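PDB 1J7X: interphotoreceptor retinoid-binding protein from Xenopus laevis, which probably binds and carries retinoids between photoreceptors and the neighbouring pigment epithelium of the eye, through a fold related to that of the ClpP/crotonase clan. Local coordinates for residues F220-L223 against M224-L227; I281-A284 against D285-L288; L288-A291 against K292-A296. All coordinates share one frame; numbering follows the deposited sequence.

Contact 1: F220-L223 against M224-L227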
ATOM      1  N   PHE A 220      -4.544   0.165   1.973  1.00 16.10           N
ATOM      2  CA  PHE A 220      -5.958   0.405   2.467  1.00 14.78           C
ATOM      3  C   PHE A 220      -6.765   1.147   1.468  1.00 14.40           C
ATOM      4  O   PHE A 220      -7.931   0.744   1.113  1.00 16.33           O
ATOM      5  CB  PHE A 220      -5.974   1.106   3.849  1.00 16.29           C
ATOM      6  CG  PHE A 220      -7.324   1.365   4.352  1.00 13.53           C
ATOM      7  CD1 PHE A 220      -8.011   0.436   5.022  1.00 23.03           C
ATOM      8  CD2 PHE A 220      -7.926   2.627   4.184  1.00 13.44           C
ATOM      9  CE1 PHE A 220      -9.382   0.697   5.370  1.00 20.55           C
ATOM     10  CE2 PHE A 220      -9.144   2.876   4.629  1.00 18.19           C
ATOM     11  CZ  PHE A 220      -9.880   1.929   5.220  1.00 19.65           C
ATOM     12  N   ALA A 221      -6.190   2.255   0.970  1.00 12.77           N
ATOM     13  CA  ALA A 221      -6.885   3.089  -0.033  1.00 15.85           C
ATOM     14  C   ALA A 221      -7.164   2.266  -1.348  1.00 15.63           C
ATOM     15  O   ALA A 221      -8.261   2.284  -1.964  1.00 16.51           O
ATOM     16  CB  ALA A 221      -6.102   4.360  -0.412  1.00 17.49           C
ATOM     17  N   TYR A 222      -6.100   1.613  -1.756  1.00 18.49           N
ATOM     18  CA  TYR A 222      -6.206   0.768  -3.005  1.00 17.07           C
ATOM     19  C   TYR A 222      -7.339  -0.275  -2.898  1.00 17.36           C
ATOM     20  O   TYR A 222      -8.213  -0.398  -3.780  1.00 16.67           O
ATOM     21  CB  TYR A 222      -4.875   0.102  -3.317  1.00 15.95           C
ATOM     22  CG  TYR A 222      -4.927  -0.691  -4.585  1.00 17.77           C
ATOM     23  CD1 TYR A 222      -4.818  -0.091  -5.828  1.00 24.64           C
ATOM     24  CD2 TYR A 222      -5.197  -2.049  -4.513  1.00 18.11           C
ATOM     25  CE1 TYR A 222      -4.943  -0.904  -7.032  1.00 22.38           C
ATOM     26  CE2 TYR A 222      -5.371  -2.829  -5.701  1.00 25.54           C
ATOM     27  CZ  TYR A 222      -5.197  -2.226  -6.940  1.00 22.05           C
ATOM     28  OH  TYR A 222      -5.342  -2.960  -8.091  1.00 26.32           O
ATOM     29  N   LEU A 223      -7.312  -0.962  -1.754  1.00 16.80           N
ATOM     30  CA  LEU A 223      -8.315  -1.999  -1.478  1.00 18.35           C
ATOM     31  C   LEU A 223      -9.714  -1.484  -1.348  1.00 18.73           C
ATOM     32  O   LEU A 223     -10.701  -2.050  -1.945  1.00 18.58           O
ATOM     33  CB  LEU A 223      -7.889  -2.833  -0.266  1.00 18.16           C
ATOM     34  CG  LEU A 223      -6.703  -3.695  -0.591  1.00 20.03           C
ATOM     35  CD1 LEU A 223      -6.275  -4.324   0.704  1.00 19.01           C
ATOM     36  CD2 LEU A 223      -7.040  -4.847  -1.657  1.00 18.89           C
HETATM   37  N   MSE A 224      -9.874  -0.307  -0.746  1.00 18.54           N
HETATM   38  CA  MSE A 224     -11.183   0.307  -0.685  1.00 18.02           C
HETATM   39  C   MSE A 224     -11.625   0.656  -2.062  1.00 19.21           C
HETATM   40  O   MSE A 224     -12.827   0.571  -2.366  1.00 19.89           O
HETATM   41  CB  MSE A 224     -11.246   1.530   0.263  1.00 19.03           C
HETATM   42  CG  MSE A 224     -12.525   1.410   1.274  1.00 29.68           C
HETATM   43 SE   MSE A 224     -12.599   0.417   2.542  1.00  7.03          SE
HETATM   44  CE  MSE A 224     -13.080  -0.708   1.983  1.00 30.69           C
ATOM     45  N   GLN A 225     -10.663   1.038  -2.904  1.00 15.69           N
ATOM     46  CA  GLN A 225     -11.027   1.336  -4.303  1.00 17.74           C
ATOM     47  C   GLN A 225     -11.330   0.106  -5.132  1.00 17.83           C
ATOM     48  O   GLN A 225     -12.280   0.066  -5.871  1.00 19.97           O
ATOM     49  CB  GLN A 225      -9.814   2.201  -4.921  1.00 16.51           C
ATOM     50  CG  GLN A 225     -10.096   2.610  -6.324  1.00 18.49           C
ATOM     51  CD  GLN A 225      -8.907   3.341  -6.925  1.00 18.13           C
ATOM     52  OE1 GLN A 225      -7.811   2.746  -7.027  1.00 21.14           O
ATOM     53  NE2 GLN A 225      -9.058   4.662  -7.127  1.00 16.83           N
ATOM     54  N   SER A 226     -10.515  -0.938  -5.018  1.00 19.37           N
ATOM     55  CA  SER A 226     -10.653  -2.136  -5.777  1.00 20.76           C
ATOM     56  C   SER A 226     -11.957  -2.915  -5.440  1.00 24.43           C
ATOM     57  O   SER A 226     -12.555  -3.658  -6.265  1.00 22.43           O
ATOM     58  CB  SER A 226      -9.421  -3.032  -5.579  1.00 20.82           C
ATOM     59  OG  SER A 226      -9.339  -3.531  -4.266  1.00 24.57           O
ATOM     60  N   LEU A 227     -12.384  -2.744  -4.193  1.00 21.75           N
ATOM     61  CA  LEU A 227     -13.625  -3.343  -3.737  1.00 22.33           C
ATOM     62  C   LEU A 227     -14.851  -2.500  -4.042  1.00 22.36           C
ATOM     63  O   LEU A 227     -16.022  -2.889  -3.801  1.00 24.59           O
ATOM     64  CB  LEU A 227     -13.567  -3.599  -2.218  1.00 20.84           C
ATOM     65  CG  LEU A 227     -12.625  -4.650  -1.661  1.00 23.80           C
ATOM     66  CD1 LEU A 227     -12.406  -4.442  -0.160  1.00 21.92           C
ATOM     67  CD2 LEU A 227     -13.269  -6.065  -1.960  1.00 21.82           C
TER
HETATM   68  O   HOH W   1      -7.899   0.010  -7.041  1.00 31.02           O
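Phe220 and Met224, one helical turn apart, lie side by side and point the same way, held in step by the backbone bond from Met224 N to Phe220 O (2.9 Å). The ring stands with CG anti to the backbone N (chi1 179°), a course that brings its far end alongside the selenomethionine: CZ lies 4.1 Å from SE of Met224. The selenium sits 37° off the ring normal, 4.8 Å from the centroid of the Phe220 ring, an oblique Met-aromatic contact made possible by the bends at chi2 and chi3 of Met224. Ala221 contributes through its backbone, its carbonyl oxygen accepting Gln225 N. Tyr222 receives Ser226 N on its carbonyl, while its ring atom CE2 rests 4.1 Å from CB of Ser226. A water above one face of that ring donates to Gln225 OE1 at 2.7 Å and makes a weak hydrogen bond to Tyr222 O, linking the amide to the backbone one turn back. The far ends of both side chains are fixed elsewhere, Tyr222 OH by Asp265 and Gln225 NE2 by Val277 O. At Leu223 the carbonyl accepts Leu227 N (2.9 Å), and CD2 of Leu223 lies 3.7 Å from OG of Ser226. These turns end helix 216-226, the crossover helix of a beta-alpha-beta unit between strands 204-209 and 231-234. Phe220, Leu223 and Met224 pack on Leu162 of helix 158-163, and Leu223 also meets Phe175 of strand 173-179 and Phe263 of strand 254-265.

Contact 2: I281-A284 against D285-L288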
ATOM      1  N   ILE A 281      -8.841  13.173  -8.918  1.00 17.82           N
ATOM      2  CA  ILE A 281      -7.557  13.717  -8.772  1.00 17.30           C
ATOM      3  C   ILE A 281      -7.619  15.195  -8.535  1.00 20.46           C
ATOM      4  O   ILE A 281      -8.160  15.909  -9.408  1.00 24.10           O
ATOM      5  CB  ILE A 281      -6.660  13.387  -9.974  1.00 17.41           C
ATOM      6  CG1 ILE A 281      -6.398  11.878 -10.062  1.00 17.34           C
ATOM      7  CG2 ILE A 281      -5.390  14.067  -9.844  1.00 18.32           C
ATOM      8  CD1 ILE A 281      -5.595  11.405 -11.269  1.00 22.74           C
ATOM      9  N   VAL A 282      -7.125  15.637  -7.400  1.00 21.22           N
ATOM     10  CA  VAL A 282      -7.009  17.042  -7.004  1.00 21.96           C
ATOM     11  C   VAL A 282      -5.808  17.179  -6.147  1.00 21.24           C
ATOM     12  O   VAL A 282      -5.222  16.228  -5.618  1.00 20.44           O
ATOM     13  CB  VAL A 282      -8.263  17.578  -6.285  1.00 24.42           C
ATOM     14  CG1 VAL A 282      -9.454  17.382  -7.097  1.00 22.97           C
ATOM     15  CG2 VAL A 282      -8.518  16.817  -5.026  1.00 27.85           C
ATOM     16  N   LEU A 283      -5.321  18.424  -5.971  1.00 22.18           N
ATOM     17  CA  LEU A 283      -4.175  18.620  -5.087  1.00 21.75           C
ATOM     18  C   LEU A 283      -4.703  18.313  -3.618  1.00 19.94           C
ATOM     19  O   LEU A 283      -5.905  18.457  -3.324  1.00 19.73           O
ATOM     20  CB  LEU A 283      -3.684  20.092  -5.146  1.00 22.40           C
ATOM     21  CG  LEU A 283      -2.545  20.362  -6.168  1.00 28.20           C
ATOM     22  CD1 LEU A 283      -2.974  19.893  -7.427  1.00 31.91           C
ATOM     23  CD2 LEU A 283      -2.271  21.900  -6.300  1.00 37.15           C
ATOM     24  N   ALA A 284      -3.780  17.892  -2.792  1.00 20.46           N
ATOM     25  CA  ALA A 284      -4.110  17.430  -1.402  1.00 20.96           C
ATOM     26  C   ALA A 284      -4.933  18.448  -0.615  1.00 22.47           C
ATOM     27  O   ALA A 284      -5.928  18.105  -0.054  1.00 22.38           O
ATOM     28  CB  ALA A 284      -2.850  17.113  -0.691  1.00 21.89           C
ATOM     29  N   ASP A 285      -4.604  19.720  -0.746  1.00 24.39           N
ATOM     30  CA  ASP A 285      -5.372  20.776  -0.058  1.00 26.36           C
ATOM     31  C   ASP A 285      -6.801  20.898  -0.508  1.00 25.95           C
ATOM     32  O   ASP A 285      -7.635  21.497   0.177  1.00 30.68           O
ATOM     33  CB  ASP A 285      -4.699  22.108  -0.224  1.00 26.96           C
ATOM     34  CG  ASP A 285      -3.375  22.168   0.332  1.00 36.06           C
ATOM     35  OD1 ASP A 285      -3.130  21.580   1.399  1.00 49.16           O
ATOM     36  OD2 ASP A 285      -2.449  22.833  -0.238  1.00 46.29           O
ATOM     37  N   GLU A 286      -7.143  20.388  -1.655  1.00 22.66           N
ATOM     38  CA  GLU A 286      -8.505  20.466  -2.180  1.00 24.74           C
ATOM     39  C   GLU A 286      -9.351  19.251  -1.978  1.00 22.10           C
ATOM     40  O   GLU A 286     -10.531  19.258  -2.302  1.00 23.00           O
ATOM     41  CB  GLU A 286      -8.381  20.757  -3.736  1.00 27.60           C
ATOM     42  CG  GLU A 286      -7.364  21.871  -4.070  1.00 34.52           C
ATOM     43  CD  GLU A 286      -7.217  22.122  -5.631  1.00 45.67           C
ATOM     44  OE1 GLU A 286      -6.422  22.989  -6.105  1.00 51.71           O
ATOM     45  OE2 GLU A 286      -7.890  21.421  -6.424  1.00 52.71           O
ATOM     46  N   ALA A 287      -8.774  18.187  -1.421  1.00 21.97           N
ATOM     47  CA  ALA A 287      -9.479  16.918  -1.289  1.00 22.53           C
ATOM     48  C   ALA A 287     -10.662  16.872  -0.407  1.00 18.09           C
ATOM     49  O   ALA A 287     -11.677  16.219  -0.706  1.00 20.86           O
ATOM     50  CB  ALA A 287      -8.456  15.829  -0.910  1.00 22.55           C
ATOM     51  N   LEU A 288     -10.582  17.583   0.695  1.00 20.90           N
ATOM     52  CA  LEU A 288     -11.749  17.609   1.631  1.00 20.95           C
ATOM     53  C   LEU A 288     -12.914  18.359   1.004  1.00 21.13           C
ATOM     54  O   LEU A 288     -14.028  17.901   1.049  1.00 20.41           O
ATOM     55  CB  LEU A 288     -11.322  18.239   2.980  1.00 23.51           C
ATOM     56  CG  LEU A 288     -12.405  18.206   4.045  1.00 25.83           C
ATOM     57  CD1 LEU A 288     -12.967  16.840   4.283  1.00 28.00           C
ATOM     58  CD2 LEU A 288     -11.802  18.866   5.319  1.00 29.33           C
TER
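Glu286 folds back over the chain just ahead of helix 287-296, and its side chain can be followed atom by atom along Val282 and Leu283. Its CB lies 3.4 Å from the carbonyl oxygen of Leu283 and also approaches CB of Val282. CG, set anti to the carbonyl carbon of Glu286 (chi1 -46°), stays near the same Leu283 oxygen, and from there the chain runs extended to the carboxylate. The carboxyl carbon CD comes to 4.1 Å from CB of Leu283. At the end the two oxygens divide between neighbours: OE1 stands 4.1 Å from CB of Leu283, and OE2 is 3.9 Å from CB of Val282. These are contacts with carbon, so the acid is laid along the preceding residues without a charged mate in either segment.

Hydrogen bonds, by contrast, hold the backbone of this turn. Glu286 N donates to Leu283 O at 2.8 Å, approaching from above the carbonyl plane, 46° out of it. Ala287 N reaches Ala284 O at 3.2 Å with a nearly straight N-H...O angle of 168°, yet the donor stands well above the plane of the Ala284 carbonyl. The same Ala284 oxygen accepts a bond from Arg148, and Ala284 N donates to Glu235; neighbouring loops thus hold the backbone N and O of Ala284. On the inner side, CG2 of Val282 meets CB of Ala287 at 4.2 Å, and both residues rest on Ile233 of strand 231-234. The two successive bonds define two overlapping type I beta turns, making the strand-to-helix connection by which the chain leaves the edge strand 280-281 of the mixed sheet and enters helix 287-296.

Contact 3: L288-A291 against K292-A296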
ATOM      1  N   LEU A 288     -10.582  17.583   0.695  1.00 20.90           N
ATOM      2  CA  LEU A 288     -11.749  17.609   1.631  1.00 20.95           C
ATOM      3  C   LEU A 288     -12.914  18.359   1.004  1.00 21.13           C
ATOM      4  O   LEU A 288     -14.028  17.901   1.049  1.00 20.41           O
ATOM      5  CB  LEU A 288     -11.322  18.239   2.980  1.00 23.51           C
ATOM      6  CG  LEU A 288     -12.405  18.206   4.045  1.00 25.83           C
ATOM      7  CD1 LEU A 288     -12.967  16.840   4.283  1.00 28.00           C
ATOM      8  CD2 LEU A 288     -11.802  18.866   5.319  1.00 29.33           C
ATOM      9  N   ASP A 289     -12.608  19.470   0.367  1.00 22.43           N
ATOM     10  CA  ASP A 289     -13.649  20.231  -0.372  1.00 24.21           C
ATOM     11  C   ASP A 289     -14.301  19.464  -1.464  1.00 24.30           C
ATOM     12  O   ASP A 289     -15.534  19.419  -1.620  1.00 22.55           O
ATOM     13  CB  ASP A 289     -13.092  21.477  -0.961  1.00 28.83           C
ATOM     14  CG  ASP A 289     -12.894  22.591   0.085  1.00 32.88           C
ATOM     15  OD1 ASP A 289     -13.558  22.482   1.147  1.00 36.87           O
ATOM     16  OD2 ASP A 289     -12.025  23.487  -0.068  1.00 32.12           O
ATOM     17  N   LYS A 290     -13.478  18.708  -2.182  1.00 23.33           N
ATOM     18  CA  LYS A 290     -14.001  17.801  -3.186  1.00 23.00           C
ATOM     19  C   LYS A 290     -14.882  16.687  -2.727  1.00 20.67           C
ATOM     20  O   LYS A 290     -15.955  16.394  -3.284  1.00 22.79           O
ATOM     21  CB  LYS A 290     -12.812  17.253  -4.001  1.00 21.59           C
ATOM     22  CG  LYS A 290     -13.205  16.437  -5.165  1.00 27.07           C
ATOM     23  CD  LYS A 290     -13.778  17.276  -6.300  1.00 33.94           C
ATOM     24  CE  LYS A 290     -14.150  16.522  -7.515  1.00 37.63           C
ATOM     25  NZ  LYS A 290     -14.674  17.542  -8.576  1.00 37.76           N
ATOM     26  N   ALA A 291     -14.532  16.052  -1.624  1.00 21.31           N
ATOM     27  CA  ALA A 291     -15.323  15.082  -1.076  1.00 19.21           C
ATOM     28  C   ALA A 291     -16.732  15.589  -0.655  1.00 21.27           C
ATOM     29  O   ALA A 291     -17.724  14.994  -0.920  1.00 21.69           O
ATOM     30  CB  ALA A 291     -14.576  14.527   0.193  1.00 20.63           C
ATOM     31  N   LYS A 292     -16.732  16.740  -0.065  1.00 23.52           N
ATOM     32  CA  LYS A 292     -17.957  17.441   0.348  1.00 23.54           C
ATOM     33  C   LYS A 292     -18.814  17.772  -0.877  1.00 22.13           C
ATOM     34  O   LYS A 292     -19.997  17.557  -0.790  1.00 24.97           O
ATOM     35  CB  LYS A 292     -17.614  18.666   1.126  1.00 23.82           C
ATOM     36  CG  LYS A 292     -17.057  18.379   2.589  1.00 25.97           C
ATOM     37  CD  LYS A 292     -16.440  19.666   3.230  1.00 29.96           C
ATOM     38  CE  LYS A 292     -16.046  19.458   4.619  1.00 36.13           C
ATOM     39  NZ  LYS A 292     -15.320  20.603   5.205  1.00 32.08           N
ATOM     40  N   GLU A 293     -18.198  18.218  -1.961  1.00 26.25           N
ATOM     41  CA  GLU A 293     -18.907  18.429  -3.208  1.00 26.74           C
ATOM     42  C   GLU A 293     -19.561  17.183  -3.678  1.00 26.35           C
ATOM     43  O   GLU A 293     -20.800  17.155  -4.018  1.00 25.85           O
ATOM     44  CB  GLU A 293     -17.959  18.882  -4.324  1.00 29.95           C
ATOM     45  CG  GLU A 293     -16.985  19.940  -3.990  1.00 36.91           C
ATOM     46  CD  GLU A 293     -16.118  20.353  -5.200  1.00 49.44           C
ATOM     47  OE1 GLU A 293     -14.947  20.866  -4.894  1.00 50.55           O
ATOM     48  OE2 GLU A 293     -16.608  20.142  -6.420  1.00 47.55           O
ATOM     49  N   ILE A 294     -18.783  16.090  -3.776  1.00 23.32           N
ATOM     50  CA  ILE A 294     -19.328  14.843  -4.210  1.00 25.48           C
ATOM     51  C   ILE A 294     -20.520  14.394  -3.423  1.00 24.38           C
ATOM     52  O   ILE A 294     -21.542  13.920  -3.968  1.00 24.00           O
ATOM     53  CB  ILE A 294     -18.264  13.702  -4.270  1.00 25.72           C
ATOM     54  CG1 ILE A 294     -17.115  14.092  -5.099  1.00 31.21           C
ATOM     55  CG2 ILE A 294     -18.901  12.471  -4.698  1.00 28.84           C
ATOM     56  CD1 ILE A 294     -17.442  14.436  -6.460  1.00 39.64           C
ATOM     57  N   ILE A 295     -20.388  14.490  -2.090  1.00 25.35           N
ATOM     58  CA  ILE A 295     -21.421  14.170  -1.201  1.00 23.16           C
ATOM     59  C   ILE A 295     -22.704  15.015  -1.472  1.00 24.09           C
ATOM     60  O   ILE A 295     -23.800  14.445  -1.513  1.00 23.92           O
ATOM     61  CB  ILE A 295     -20.957  14.344   0.217  1.00 24.62           C
ATOM     62  CG1 ILE A 295     -19.820  13.342   0.483  1.00 27.14           C
ATOM     63  CG2 ILE A 295     -22.177  14.013   1.164  1.00 23.65           C
ATOM     64  CD1 ILE A 295     -18.997  13.515   1.792  1.00 25.74           C
ATOM     65  N   ALA A 296     -22.521  16.306  -1.596  1.00 22.15           N
ATOM     66  CA  ALA A 296     -23.635  17.285  -1.769  1.00 25.07           C
ATOM     67  C   ALA A 296     -24.433  17.086  -3.051  1.00 26.31           C
ATOM     68  O   ALA A 296     -25.697  17.145  -3.006  1.00 27.32           O
ATOM     69  CB  ALA A 296     -23.154  18.638  -1.752  1.00 22.07           C
TER
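Leu288 and Lys292 cross obliquely on one flank of helix 287-296, the last methylene of the lysine lying against the leucine's branch point: CE of Lys292 is 3.9 Å from CG of Leu288. Lys292 gets there by an extended chain that starts anti to its own carbonyl carbon (chi1 -72°), passing Leu288 O, and its NZ ends 3.9 Å from CD2 of Leu288. The tight part of the contact is the backbone. Lys292 N bonds to Leu288 O, Ile294 N to Lys290 O at 2.9 Å with an almost straight N-H...O angle of 173°, and Ile295 N to Ala291 O at 3.0 Å. The small Ala291 is buried against Leu208 and Ile233 of strands 204-209 and 231-234, and Leu288 and Ile295 also reach the sheet, both touching Ile144 of strand 142-146.

The other flank is looser. Lys290, bent at chi2, crosses Glu293 and sets NZ 3.9 Å from OE2 of that residue, a long salt bridge, while its CE lies 4.0 Å from CD1 of Ile294. Asp289 and Glu293 are exposed to solvent. Back on the Lys292 side, Asp289 OD1 stays 4.8 Å from Lys292 NZ, close enough that a weak attraction is likely, though the charged atoms do not touch. Putting an alanine at Lys292 would probably uncover one side of Leu288 and leave Asp289 without this nearby positive charge. The chemistry is that of an amphipathic helix: regular backbone bonds and apolar packing probably give most of the hold, and the spaced surface charges probably add only a weaker, solvent-screened attraction.

Overall arrangement
Contacts 2 and 3 are continuous: they share Leu288, their centres lie about 10 Å apart, and together they run from the end of edge strand 280-281 through helix 287-296. Contact 1 lies at the end of helix 216-226; its centre is about 18 Å from that of contact 2 and about 19 Å from that of contact 3, with nearest atoms about 8 Å and about 13 Å away. What relates them is the mixed sheet. Contact 1 lies on the crossover between strands 204-209 and 231-234, and contacts 2 and 3 pack on Leu208 and Ile233 of those strands. Contact 1 is deeper, about 9 Å from the chain's centre, against about 19 Å and 24 Å.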